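Local coordinates for protein B-agarase (Saccharophagus degradans, PDB 4BQ2) that acts as an exo-beta-agarase of glycoside hydrolase family 50, hydrolysing the beta-glycosidic linkages of agarose from chain ends, at residues M44-H49 with L171-A176; S175-K180 with G632-K637; Q85-V90 with G666-A671. All blocks are in the same frame, centred on the assembly; numbering follows the deposited sequence.

From the N terminus, residues 44-49 come first, in the loop between strands 36-44 and 51-56. Interaction 1 joins them to residues 171-176, closing a loop of 121 intervening residues inside the CBM-like domain. Residues 85-90, on strand 84-92, lie within that loop, and interaction 3 carries them far along the chain to residues 666-671, so interactions 1 and 3 cross. Interaction 2 begins where interaction 1 ends, sharing S175 and A176, and joins residues 175-180 to 632-637, nested inside interaction 3. Interaction 1 thus stays within the CBM-like domain, whereas the other two fasten that domain to the part of the chain that probably forms the catalytic barrel.

Interaction 1 (M44-H49 with L171-A176); sequences MQSKQH and LSVQSA
The hydroxyl of S46, whose CB rests on V173 and A176, acts both as donor and as acceptor: OG donates to the carbonyl O of H178 and accepts a weak hydrogen bond from K180 N. With OG between its backbone N and carbonyl carbon (chi1 48°), the group reaches those partners while its carbon still packs across the contact. S46 CB lies 3.6 Å from V173 CG1 and 3.8 Å from A176 CB, a spacing that suits two small residues where the chains run close. Beside them, the M44 side chain comes in at a slant to V173. Its first two torsions (chi1 -70°, chi2 155°) bring M44 SD to 3.4 Å from V173 CG2, and a bend at the last one sets CE near the same methyl. Valine suits its place by offering one methyl to each partner, CG1 to S46 and CG2 to M44.

The pairing of strands explains this meeting. M44 ends strand 36-44 and bonds through its backbone to K180 of strand 180-191, whereas V173 is bonded to T52 of strand 51-56. The two side chains thus face each other from different sets of strands, consistent with the interior of the beta-sandwich expected of a CBM-like domain.

Past M44 the chain makes an inverse gamma turn centred on Q45, and the H49 ring folds back so that ND1 gives a weak bond, in the ring plane, to Q45 O. No direct hydrogen bond crosses between the segments; waters do that work. One donates to K47 O at 2.7 Å and to A176 O at 2.8 Å. A second donates to H49 O and V173 O, each 3.0 Å from the water, and accepts from A176 N, joining the loop to the end of strand 166-174.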
ATOM      1  N   MET A  44     -25.694  -3.805   6.433  1.00 20.80           N
ATOM      2  CA  MET A  44     -25.159  -2.802   5.498  1.00 18.65           C
ATOM      3  C   MET A  44     -25.424  -3.236   4.073  1.00 19.08           C
ATOM      4  O   MET A  44     -25.223  -4.396   3.704  1.00 18.82           O
ATOM      5  CB  MET A  44     -23.640  -2.572   5.737  1.00 19.19           C
ATOM      6  CG  MET A  44     -23.340  -1.851   7.069  1.00 18.55           C
ATOM      7  SD  MET A  44     -21.695  -2.153   7.759  1.00 18.26           S
ATOM      8  CE  MET A  44     -21.939  -3.794   8.402  1.00 17.57           C
ATOM      9  N   GLN A  45     -25.907  -2.295   3.277  1.00 18.56           N
ATOM     10  CA  GLN A  45     -26.123  -2.497   1.866  1.00 18.54           C
ATOM     11  C   GLN A  45     -24.806  -2.153   1.148  1.00 18.78           C
ATOM     12  O   GLN A  45     -24.733  -1.231   0.316  1.00 19.88           O
ATOM     13  CB  GLN A  45     -27.313  -1.639   1.408  1.00 19.57           C
ATOM     14  CG  GLN A  45     -28.675  -2.170   1.900  1.00 23.91           C
ATOM     15  CD  GLN A  45     -28.969  -1.892   3.376  1.00 24.45           C
ATOM     16  OE1 GLN A  45     -29.075  -0.728   3.816  1.00 26.17           O
ATOM     17  NE2 GLN A  45     -29.111  -2.953   4.144  1.00 26.92           N
ATOM     18  N   SER A  46     -23.756  -2.911   1.486  1.00 17.67           N
ATOM     19  CA  SER A  46     -22.404  -2.604   1.040  1.00 18.39           C
ATOM     20  C   SER A  46     -22.102  -3.272  -0.299  1.00 19.09           C
ATOM     21  O   SER A  46     -21.051  -3.032  -0.875  1.00 22.48           O
ATOM     22  CB  SER A  46     -21.382  -3.016   2.136  1.00 17.18           C
ATOM     23  OG  SER A  46     -21.656  -4.337   2.606  1.00 15.03           O
ATOM     24  N   LYS A  47     -22.981  -4.129  -0.804  1.00 19.21           N
ATOM     25  CA  LYS A  47     -22.812  -4.507  -2.213  1.00 20.07           C
ATOM     26  C   LYS A  47     -23.140  -3.299  -3.116  1.00 20.56           C
ATOM     27  O   LYS A  47     -22.349  -2.974  -4.016  1.00 19.25           O
ATOM     28  CB  LYS A  47     -23.621  -5.745  -2.615  1.00 20.70           C
ATOM     29  CG  LYS A  47     -23.361  -6.163  -4.072  1.00 22.02           C
ATOM     30  CD  LYS A  47     -24.069  -7.459  -4.426  1.00 25.86           C
ATOM     31  CE  LYS A  47     -23.776  -7.829  -5.880  1.00 29.86           C
ATOM     32  NZ  LYS A  47     -23.645  -9.309  -5.978  1.00 32.23           N
ATOM     33  N   GLN A  48     -24.268  -2.625  -2.865  1.00 20.43           N
ATOM     34  CA  GLN A  48     -24.720  -1.532  -3.767  1.00 23.94           C
ATOM     35  C   GLN A  48     -24.000  -0.207  -3.507  1.00 22.00           C
ATOM     36  O   GLN A  48     -23.841   0.598  -4.417  1.00 21.63           O
ATOM     37  CB  GLN A  48     -26.244  -1.292  -3.694  1.00 24.68           C
ATOM     38  CG  GLN A  48     -27.106  -2.384  -4.334  1.00 32.13           C
ATOM     39  CD  GLN A  48     -26.730  -2.662  -5.792  1.00 38.87           C
ATOM     40  OE1 GLN A  48     -26.629  -1.736  -6.624  1.00 39.04           O
ATOM     41  NE2 GLN A  48     -26.497  -3.946  -6.105  1.00 39.02           N
ATOM     42  N   HIS A  49     -23.568   0.008  -2.263  1.00 19.98           N
ATOM     43  CA  HIS A  49     -23.098   1.308  -1.793  1.00 19.62           C
ATOM     44  C   HIS A  49     -21.672   1.195  -1.235  1.00 20.85           C
ATOM     45  O   HIS A  49     -21.348   0.268  -0.478  1.00 21.16           O
ATOM     46  CB  HIS A  49     -24.040   1.856  -0.717  1.00 19.51           C
ATOM     47  CG  HIS A  49     -25.430   2.124  -1.222  1.00 19.80           C
ATOM     48  ND1 HIS A  49     -26.472   1.237  -1.061  1.00 21.64           N
ATOM     49  CD2 HIS A  49     -25.946   3.190  -1.879  1.00 18.93           C
ATOM     50  CE1 HIS A  49     -27.576   1.742  -1.596  1.00 19.51           C
ATOM     51  NE2 HIS A  49     -27.283   2.929  -2.094  1.00 22.17           N
ATOM     52  N   LEU A 171     -18.265   3.516  12.649  1.00 19.74           N
ATOM     53  CA  LEU A 171     -17.889   2.184  12.178  1.00 18.50           C
ATOM     54  C   LEU A 171     -18.399   2.010  10.753  1.00 18.19           C
ATOM     55  O   LEU A 171     -19.593   2.065  10.513  1.00 18.63           O
ATOM     56  CB  LEU A 171     -18.454   1.079  13.083  1.00 18.00           C
ATOM     57  CG  LEU A 171     -17.734   0.853  14.426  1.00 17.98           C
ATOM     58  CD1 LEU A 171     -18.539  -0.094  15.304  1.00 19.70           C
ATOM     59  CD2 LEU A 171     -16.318   0.319  14.263  1.00 17.58           C
ATOM     60  N   SER A 172     -17.494   1.792   9.804  1.00 18.25           N
ATOM     61  CA  SER A 172     -17.897   1.731   8.409  1.00 17.24           C
ATOM     62  C   SER A 172     -17.329   0.537   7.659  1.00 17.92           C
ATOM     63  O   SER A 172     -16.243   0.049   7.975  1.00 17.20           O
ATOM     64  CB  SER A 172     -17.540   3.010   7.644  1.00 17.99           C
ATOM     65  OG  SER A 172     -16.141   3.351   7.737  1.00 19.33           O
ATOM     66  N   VAL A 173     -18.069   0.144   6.628  1.00 16.58           N
ATOM     67  CA  VAL A 173     -17.652  -0.844   5.652  1.00 16.86           C
ATOM     68  C   VAL A 173     -17.535  -0.154   4.288  1.00 17.02           C
ATOM     69  O   VAL A 173     -18.512   0.453   3.822  1.00 18.47           O
ATOM     70  CB  VAL A 173     -18.671  -1.985   5.627  1.00 16.25           C
ATOM     71  CG1 VAL A 173     -18.562  -2.819   4.359  1.00 16.86           C
ATOM     72  CG2 VAL A 173     -18.531  -2.863   6.871  1.00 15.85           C
ATOM     73  N   GLN A 174     -16.368  -0.272   3.642  1.00 16.51           N
ATOM     74  CA  GLN A 174     -16.007   0.543   2.466  1.00 17.18           C
ATOM     75  C   GLN A 174     -15.660  -0.314   1.248  1.00 17.83           C
ATOM     76  O   GLN A 174     -14.912  -1.294   1.374  1.00 18.69           O
ATOM     77  CB  GLN A 174     -14.822   1.444   2.829  1.00 18.02           C
ATOM     78  CG  GLN A 174     -15.157   2.384   3.977  1.00 18.75           C
ATOM     79  CD  GLN A 174     -14.009   3.263   4.447  1.00 18.02           C
ATOM     80  OE1 GLN A 174     -13.004   3.484   3.747  1.00 18.38           O
ATOM     81  NE2 GLN A 174     -14.155   3.768   5.656  1.00 16.86           N
ATOM     82  N   SER A 175     -16.208   0.040   0.075  1.00 16.06           N
ATOM     83  CA  SER A 175     -15.929  -0.649  -1.171  1.00 15.99           C
ATOM     84  C   SER A 175     -15.953  -2.175  -1.069  1.00 16.52           C
ATOM     85  O   SER A 175     -15.048  -2.850  -1.550  1.00 16.55           O
ATOM     86  CB  SER A 175     -14.577  -0.193  -1.747  1.00 15.65           C
ATOM     87  OG  SER A 175     -14.670   1.176  -2.142  1.00 16.13           O
ATOM     88  N   ALA A 176     -16.979  -2.711  -0.417  1.00 17.18           N
ATOM     89  CA  ALA A 176     -17.200  -4.135  -0.342  1.00 17.23           C
ATOM     90  C   ALA A 176     -17.762  -4.690  -1.659  1.00 18.98           C
ATOM     91  O   ALA A 176     -18.264  -3.917  -2.522  1.00 20.97           O
ATOM     92  CB  ALA A 176     -18.149  -4.439   0.818  1.00 17.65           C
TER
HETATM   93  O   HOH W   1     -19.998  -3.984  -4.754  1.00 16.00           O
HETATM   94  O   HOH W   2     -19.099  -0.888   1.179  1.00 18.76           O

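Interaction 2 (S175-K180 with G632-K637); sequences SAMHDK and GLPKQK
M177 reaches across to G632 and lays its terminal methyl over the face of the peptide that links G632 to L633. M177 CE is 3.4 Å from G632 C and equally near L633 N, while SD passes 3.7 Å from G632 CA. Without a side chain, G632 lets M177 SD lie directly against its CA. Bends at chi2 (-72°) and chi3 (103°) turn the methionine chain back onto the peptide, and CE also reaches P634 CG at 4.0 Å. The same ring carbon receives the second group of the contact: S175 CB lies 3.5 Å from P634 CG, with the hydroxyl OG close alongside. Proline thus presents a rigid, apolar edge to both partners; no hydrogen bond crosses between the segments, and the contact rests on van der Waals packing.

S175 takes a left-handed backbone conformation (phi 45°) that turns the chain just beyond strand 166-174. Behind M177, its CB covers one face of the H178 ring, whose NE2 is hydrogen-bonded to D682. L633 N is bonded to S686 OG; on the 175-180 side, K180 NZ forms a salt bridge with E631, the residue just before G632. The turn between strands 166-174 and 180-191 of the CBM-like domain thus meets the probable catalytic barrel against helix 673-688, with the short, weakly bonded helix 635-638 following along the chain.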
ATOM      1  N   SER A 175     -16.208   0.040   0.075  1.00 16.06           N
ATOM      2  CA  SER A 175     -15.929  -0.649  -1.171  1.00 15.99           C
ATOM      3  C   SER A 175     -15.953  -2.175  -1.069  1.00 16.52           C
ATOM      4  O   SER A 175     -15.048  -2.850  -1.550  1.00 16.55           O
ATOM      5  CB  SER A 175     -14.577  -0.193  -1.747  1.00 15.65           C
ATOM      6  OG  SER A 175     -14.670   1.176  -2.142  1.00 16.13           O
ATOM      7  N   ALA A 176     -16.979  -2.711  -0.417  1.00 17.18           N
ATOM      8  CA  ALA A 176     -17.200  -4.135  -0.342  1.00 17.23           C
ATOM      9  C   ALA A 176     -17.762  -4.690  -1.659  1.00 18.98           C
ATOM     10  O   ALA A 176     -18.264  -3.917  -2.522  1.00 20.97           O
ATOM     11  CB  ALA A 176     -18.149  -4.439   0.818  1.00 17.65           C
ATOM     12  N   MET A 177     -17.669  -6.010  -1.823  1.00 18.45           N
ATOM     13  CA  MET A 177     -18.292  -6.709  -2.953  1.00 18.54           C
ATOM     14  C   MET A 177     -19.551  -7.420  -2.538  1.00 18.89           C
ATOM     15  O   MET A 177     -20.256  -7.950  -3.388  1.00 19.19           O
ATOM     16  CB  MET A 177     -17.332  -7.720  -3.551  1.00 19.09           C
ATOM     17  CG  MET A 177     -16.036  -7.107  -4.089  1.00 19.54           C
ATOM     18  SD  MET A 177     -16.296  -6.162  -5.613  1.00 22.22           S
ATOM     19  CE  MET A 177     -16.238  -4.503  -4.992  1.00 21.41           C
ATOM     20  N   HIS A 178     -19.839  -7.410  -1.232  1.00 17.25           N
ATOM     21  CA  HIS A 178     -20.981  -8.131  -0.665  1.00 17.79           C
ATOM     22  C   HIS A 178     -21.611  -7.277   0.420  1.00 16.05           C
ATOM     23  O   HIS A 178     -20.915  -6.490   1.079  1.00 15.44           O
ATOM     24  CB  HIS A 178     -20.518  -9.419   0.023  1.00 17.86           C
ATOM     25  CG  HIS A 178     -19.696 -10.321  -0.837  1.00 19.83           C
ATOM     26  ND1 HIS A 178     -20.211 -10.991  -1.920  1.00 20.22           N
ATOM     27  CD2 HIS A 178     -18.406 -10.718  -0.727  1.00 22.02           C
ATOM     28  CE1 HIS A 178     -19.270 -11.748  -2.459  1.00 21.62           C
ATOM     29  NE2 HIS A 178     -18.163 -11.595  -1.756  1.00 22.77           N
ATOM     30  N   ASP A 179     -22.899  -7.481   0.656  1.00 15.35           N
ATOM     31  CA  ASP A 179     -23.553  -6.967   1.857  1.00 16.55           C
ATOM     32  C   ASP A 179     -22.900  -7.624   3.066  1.00 17.08           C
ATOM     33  O   ASP A 179     -22.666  -8.821   3.044  1.00 18.03           O
ATOM     34  CB  ASP A 179     -25.045  -7.347   1.854  1.00 18.42           C
ATOM     35  CG  ASP A 179     -25.848  -6.545   0.827  1.00 19.44           C
ATOM     36  OD1 ASP A 179     -25.343  -5.504   0.353  1.00 17.64           O
ATOM     37  OD2 ASP A 179     -26.989  -6.945   0.538  1.00 20.88           O
ATOM     38  N   LYS A 180     -22.596  -6.818   4.077  1.00 16.47           N
ATOM     39  CA  LYS A 180     -22.002  -7.247   5.337  1.00 16.03           C
ATOM     40  C   LYS A 180     -23.040  -6.997   6.468  1.00 17.35           C
ATOM     41  O   LYS A 180     -23.754  -5.999   6.468  1.00 17.72           O
ATOM     42  CB  LYS A 180     -20.709  -6.454   5.653  1.00 15.68           C
ATOM     43  CG  LYS A 180     -19.589  -6.555   4.604  1.00 14.74           C
ATOM     44  CD  LYS A 180     -19.291  -8.009   4.249  1.00 13.98           C
ATOM     45  CE  LYS A 180     -18.193  -8.188   3.169  1.00 14.92           C
ATOM     46  NZ  LYS A 180     -16.878  -7.625   3.635  1.00 15.22           N
ATOM     47  N   GLY A 632     -12.694  -4.994  -3.701  1.00 15.59           N
ATOM     48  CA  GLY A 632     -12.805  -5.185  -5.141  1.00 16.06           C
ATOM     49  C   GLY A 632     -12.963  -3.846  -5.808  1.00 15.31           C
ATOM     50  O   GLY A 632     -12.566  -2.788  -5.258  1.00 16.14           O
ATOM     51  N   LEU A 633     -13.517  -3.895  -7.012  1.00 16.48           N
ATOM     52  CA  LEU A 633     -13.690  -2.718  -7.839  1.00 17.15           C
ATOM     53  C   LEU A 633     -15.182  -2.388  -7.936  1.00 17.04           C
ATOM     54  O   LEU A 633     -15.871  -2.903  -8.818  1.00 17.58           O
ATOM     55  CB  LEU A 633     -13.071  -2.959  -9.232  1.00 17.78           C
ATOM     56  CG  LEU A 633     -11.609  -3.389  -9.314  1.00 17.25           C
ATOM     57  CD1 LEU A 633     -11.206  -3.345 -10.809  1.00 17.61           C
ATOM     58  CD2 LEU A 633     -10.660  -2.527  -8.453  1.00 16.39           C
ATOM     59  N   PRO A 634     -15.684  -1.521  -7.026  1.00 19.20           N
ATOM     60  CA  PRO A 634     -17.138  -1.249  -7.001  1.00 20.55           C
ATOM     61  C   PRO A 634     -17.567  -0.467  -8.244  1.00 23.03           C
ATOM     62  O   PRO A 634     -16.804   0.400  -8.743  1.00 20.41           O
ATOM     63  CB  PRO A 634     -17.327  -0.374  -5.747  1.00 21.86           C
ATOM     64  CG  PRO A 634     -16.049  -0.536  -4.946  1.00 20.51           C
ATOM     65  CD  PRO A 634     -14.967  -0.770  -5.979  1.00 18.32           C
ATOM     66  N   LYS A 635     -18.775  -0.766  -8.729  1.00 24.23           N
ATOM     67  CA  LYS A 635     -19.356  -0.070  -9.913  1.00 27.02           C
ATOM     68  C   LYS A 635     -19.198   1.450  -9.879  1.00 27.28           C
ATOM     69  O   LYS A 635     -18.648   2.033 -10.807  1.00 26.50           O
ATOM     70  CB  LYS A 635     -20.847  -0.426 -10.087  1.00 29.09           C
ATOM     71  CG  LYS A 635     -21.454   0.076 -11.392  1.00 31.82           C
ATOM     72  CD  LYS A 635     -22.937  -0.310 -11.477  1.00 35.90           C
ATOM     73  CE  LYS A 635     -23.642   0.397 -12.632  1.00 37.67           C
ATOM     74  NZ  LYS A 635     -24.744  -0.442 -13.187  1.00 41.93           N
ATOM     75  N   GLN A 636     -19.676   2.086  -8.807  1.00 28.75           N
ATOM     76  CA  GLN A 636     -19.754   3.542  -8.749  1.00 29.73           C
ATOM     77  C   GLN A 636     -18.388   4.188  -8.749  1.00 29.71           C
ATOM     78  O   GLN A 636     -18.177   5.226  -9.385  1.00 27.33           O
ATOM     79  CB  GLN A 636     -20.554   4.021  -7.528  1.00 35.85           C
ATOM     80  CG  GLN A 636     -22.041   3.662  -7.587  1.00 40.59           C
ATOM     81  CD  GLN A 636     -22.753   4.298  -8.777  1.00 43.98           C
ATOM     82  OE1 GLN A 636     -23.483   3.626  -9.510  1.00 48.44           O
ATOM     83  NE2 GLN A 636     -22.521   5.593  -8.989  1.00 47.48           N
ATOM     84  N   LYS A 637     -17.450   3.556  -8.052  1.00 26.31           N
ATOM     85  CA  LYS A 637     -16.119   4.105  -7.920  1.00 24.56           C
ATOM     86  C   LYS A 637     -15.352   4.044  -9.252  1.00 22.55           C
ATOM     87  O   LYS A 637     -14.457   4.852  -9.474  1.00 24.13           O
ATOM     88  CB  LYS A 637     -15.368   3.357  -6.813  1.00 24.90           C
ATOM     89  CG  LYS A 637     -15.956   3.569  -5.424  1.00 30.28           C
ATOM     90  CD  LYS A 637     -15.887   5.042  -5.038  1.00 31.47           C
ATOM     91  CE  LYS A 637     -14.594   5.374  -4.326  1.00 35.87           C
ATOM     92  NZ  LYS A 637     -14.880   5.711  -2.906  1.00 37.69           N
TER

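Interaction 3 (Q85-V90 with G666-A671)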
ATOM      1  N   GLN A  85     -14.582  -6.147   7.423  1.00 16.34           N
ATOM      2  CA  GLN A  85     -13.504  -5.277   7.871  1.00 15.62           C
ATOM      3  C   GLN A  85     -14.153  -3.932   8.234  1.00 16.14           C
ATOM      4  O   GLN A  85     -14.688  -3.226   7.358  1.00 15.53           O
ATOM      5  CB  GLN A  85     -12.410  -5.096   6.803  1.00 14.94           C
ATOM      6  CG  GLN A  85     -11.380  -4.046   7.226  1.00 15.40           C
ATOM      7  CD  GLN A  85     -10.284  -3.821   6.218  1.00 15.14           C
ATOM      8  OE1 GLN A  85     -10.299  -4.402   5.120  1.00 15.85           O
ATOM      9  NE2 GLN A  85      -9.355  -2.915   6.544  1.00 14.81           N
ATOM     10  N   PHE A  86     -14.145  -3.607   9.528  1.00 14.85           N
ATOM     11  CA  PHE A  86     -14.626  -2.333  10.003  1.00 16.18           C
ATOM     12  C   PHE A  86     -13.494  -1.315  10.054  1.00 16.47           C
ATOM     13  O   PHE A  86     -12.366  -1.628  10.530  1.00 17.10           O
ATOM     14  CB  PHE A  86     -15.194  -2.478  11.438  1.00 15.87           C
ATOM     15  CG  PHE A  86     -16.679  -2.517  11.501  1.00 17.21           C
ATOM     16  CD1 PHE A  86     -17.465  -1.851  10.527  1.00 17.27           C
ATOM     17  CD2 PHE A  86     -17.321  -3.166  12.552  1.00 17.74           C
ATOM     18  CE1 PHE A  86     -18.856  -1.847  10.618  1.00 17.94           C
ATOM     19  CE2 PHE A  86     -18.701  -3.175  12.644  1.00 18.11           C
ATOM     20  CZ  PHE A  86     -19.474  -2.531  11.664  1.00 18.22           C
ATOM     21  N   TYR A  87     -13.803  -0.101   9.596  1.00 15.56           N
ATOM     22  CA  TYR A  87     -12.972   1.058   9.833  1.00 14.68           C
ATOM     23  C   TYR A  87     -13.574   1.798  11.001  1.00 15.75           C
ATOM     24  O   TYR A  87     -14.763   2.110  10.967  1.00 15.87           O
ATOM     25  CB  TYR A  87     -12.943   1.948   8.594  1.00 16.20           C
ATOM     26  CG  TYR A  87     -12.156   1.325   7.452  1.00 15.48           C
ATOM     27  CD1 TYR A  87     -12.777   0.486   6.545  1.00 16.46           C
ATOM     28  CD2 TYR A  87     -10.797   1.575   7.309  1.00 16.90           C
ATOM     29  CE1 TYR A  87     -12.064  -0.103   5.484  1.00 16.73           C
ATOM     30  CE2 TYR A  87     -10.065   0.999   6.265  1.00 17.49           C
ATOM     31  CZ  TYR A  87     -10.709   0.162   5.364  1.00 17.53           C
ATOM     32  OH  TYR A  87      -9.974  -0.388   4.327  1.00 18.12           O
ATOM     33  N   LEU A  88     -12.778   2.021  12.054  1.00 16.32           N
ATOM     34  CA  LEU A  88     -13.226   2.779  13.195  1.00 16.38           C
ATOM     35  C   LEU A  88     -12.548   4.148  13.091  1.00 16.95           C
ATOM     36  O   LEU A  88     -11.320   4.220  13.122  1.00 16.54           O
ATOM     37  CB  LEU A  88     -12.846   2.059  14.505  1.00 15.62           C
ATOM     38  CG  LEU A  88     -12.963   2.961  15.741  1.00 16.24           C
ATOM     39  CD1 LEU A  88     -14.436   3.173  16.092  1.00 15.60           C
ATOM     40  CD2 LEU A  88     -12.162   2.390  16.936  1.00 14.73           C
ATOM     41  N   ASP A  89     -13.354   5.196  12.916  1.00 17.59           N
ATOM     42  CA  ASP A  89     -12.856   6.565  12.870  1.00 19.06           C
ATOM     43  C   ASP A  89     -13.460   7.283  14.054  1.00 19.63           C
ATOM     44  O   ASP A  89     -14.668   7.255  14.248  1.00 20.90           O
ATOM     45  CB  ASP A  89     -13.321   7.255  11.587  1.00 19.89           C
ATOM     46  CG  ASP A  89     -12.632   6.694  10.340  1.00 22.66           C
ATOM     47  OD1 ASP A  89     -11.501   7.127  10.065  1.00 22.58           O
ATOM     48  OD2 ASP A  89     -13.229   5.820   9.656  1.00 23.36           O
ATOM     49  N   VAL A  90     -12.601   7.918  14.844  1.00 19.68           N
ATOM     50  CA  VAL A  90     -13.033   8.627  16.027  1.00 19.65           C
ATOM     51  C   VAL A  90     -12.573  10.066  15.822  1.00 20.08           C
ATOM     52  O   VAL A  90     -11.397  10.310  15.571  1.00 20.45           O
ATOM     53  CB  VAL A  90     -12.418   8.009  17.305  1.00 19.97           C
ATOM     54  CG1 VAL A  90     -12.833   8.786  18.543  1.00 18.15           C
ATOM     55  CG2 VAL A  90     -12.844   6.547  17.448  1.00 18.63           C
ATOM     56  N   GLY A 666      -2.290  -5.673   7.257  1.00 18.65           N
ATOM     57  CA  GLY A 666      -2.121  -4.871   6.044  1.00 18.10           C
ATOM     58  C   GLY A 666      -3.306  -3.920   5.830  1.00 17.46           C
ATOM     59  O   GLY A 666      -4.044  -3.631   6.760  1.00 15.45           O
ATOM     60  N   LEU A 667      -3.517  -3.454   4.599  1.00 17.21           N
ATOM     61  CA  LEU A 667      -4.606  -2.493   4.313  1.00 16.21           C
ATOM     62  C   LEU A 667      -6.042  -3.058   4.306  1.00 14.86           C
ATOM     63  O   LEU A 667      -7.016  -2.388   4.661  1.00 15.41           O
ATOM     64  CB  LEU A 667      -4.297  -1.718   3.001  1.00 16.58           C
ATOM     65  CG  LEU A 667      -3.070  -0.805   3.193  1.00 19.35           C
ATOM     66  CD1 LEU A 667      -2.522  -0.250   1.885  1.00 19.75           C
ATOM     67  CD2 LEU A 667      -3.375   0.341   4.176  1.00 20.74           C
ATOM     68  N   ILE A 668      -6.177  -4.300   3.887  1.00 14.83           N
ATOM     69  CA  ILE A 668      -7.469  -4.935   3.782  1.00 15.98           C
ATOM     70  C   ILE A 668      -7.358  -6.233   4.567  1.00 15.57           C
ATOM     71  O   ILE A 668      -6.328  -6.907   4.501  1.00 16.23           O
ATOM     72  CB  ILE A 668      -7.879  -5.200   2.309  1.00 16.42           C
ATOM     73  CG1 ILE A 668      -8.105  -3.863   1.554  1.00 17.21           C
ATOM     74  CG2 ILE A 668      -9.096  -6.139   2.264  1.00 16.64           C
ATOM     75  CD1 ILE A 668      -9.328  -3.024   2.006  1.00 17.97           C
ATOM     76  N   HIS A 669      -8.385  -6.538   5.356  1.00 15.30           N
ATOM     77  CA  HIS A 669      -8.273  -7.541   6.441  1.00 15.71           C
ATOM     78  C   HIS A 669      -9.226  -8.724   6.231  1.00 16.31           C
ATOM     79  O   HIS A 669     -10.405  -8.534   5.889  1.00 16.39           O
ATOM     80  CB  HIS A 669      -8.587  -6.894   7.819  1.00 15.49           C
ATOM     81  CG  HIS A 669      -7.723  -5.712   8.175  1.00 16.98           C
ATOM     82  ND1 HIS A 669      -7.942  -4.953   9.304  1.00 17.60           N
ATOM     83  CD2 HIS A 669      -6.656  -5.154   7.549  1.00 16.79           C
ATOM     84  CE1 HIS A 669      -7.037  -3.986   9.371  1.00 18.25           C
ATOM     85  NE2 HIS A 669      -6.248  -4.083   8.312  1.00 17.70           N
ATOM     86  N   ALA A 670      -8.715  -9.927   6.484  1.00 16.29           N
ATOM     87  CA  ALA A 670      -9.476 -11.160   6.450  1.00 15.33           C
ATOM     88  C   ALA A 670      -9.441 -11.794   7.833  1.00 15.58           C
ATOM     89  O   ALA A 670      -8.597 -11.430   8.672  1.00 15.34           O
ATOM     90  CB  ALA A 670      -8.878 -12.126   5.426  1.00 15.61           C
ATOM     91  N   ALA A 671     -10.325 -12.762   8.040  1.00 15.43           N
ATOM     92  CA  ALA A 671     -10.534 -13.398   9.357  1.00 14.81           C
ATOM     93  C   ALA A 671      -9.515 -14.482   9.623  1.00 16.24           C
ATOM     94  O   ALA A 671      -9.340 -14.886  10.773  1.00 16.32           O
ATOM     95  CB  ALA A 671     -11.928 -13.989   9.431  1.00 14.15           C
TER
HETATM   96  O   HOH W   3      -7.419   0.257   4.009  1.00 19.40           O
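Strand 84-92 approaches the irregular chain at 666-671 most closely at Q85 and H669, whose CA atoms are 5.9 Å apart, and no backbone-to-backbone hydrogen bond joins them. The Q85 side chain does the joining instead. Held fully extended, with CG opposite the backbone N (chi1 173°), it carries its amide far enough that both its oxygen and its nitrogen bond the loop. H669 N donates to Q85 OE1 at 2.9 Å, approaching from well above the carbonyl plane rather than along a lone pair. Q85 NE2 donates to L667 O at 3.0 Å; this bond is nearly straight (173°) and lies in the amide plane. A glutamine is apt here, since one flat group both accepts from the loop and donates to it, and NE2 has a further partner in S101 OG.

The same amide stacks on the H669 imidazole, their planes only 11° apart, and Q85 NE2 stands 3.5 Å above the ring centre. The ring is in turn fixed from its edge: H669 NE2 donates to G666 O at 2.7 Å, close to the ring plane.

Residues 666-671 follow strand 648-652 and lead into helix 673-688, a beta-to-alpha connection of what is probably the catalytic (beta/alpha)-barrel usual in this family. Here it abuts a strand of the CBM-like beta domain. L667 also comes near a bound glycerol, probably from the crystallisation liquor.

Two residues further along the strand, Y87 widens the contact. Its OH lies 3.6 Å from I668 CD1, the apolar neighbour that also touches M679 of helix 673-688. A water hydrogen-bonded to Y87 OH at 2.7 Å, in the ring plane, donates to L667 O at 2.8 Å, giving L667 O a second donor beside Q85 NE2.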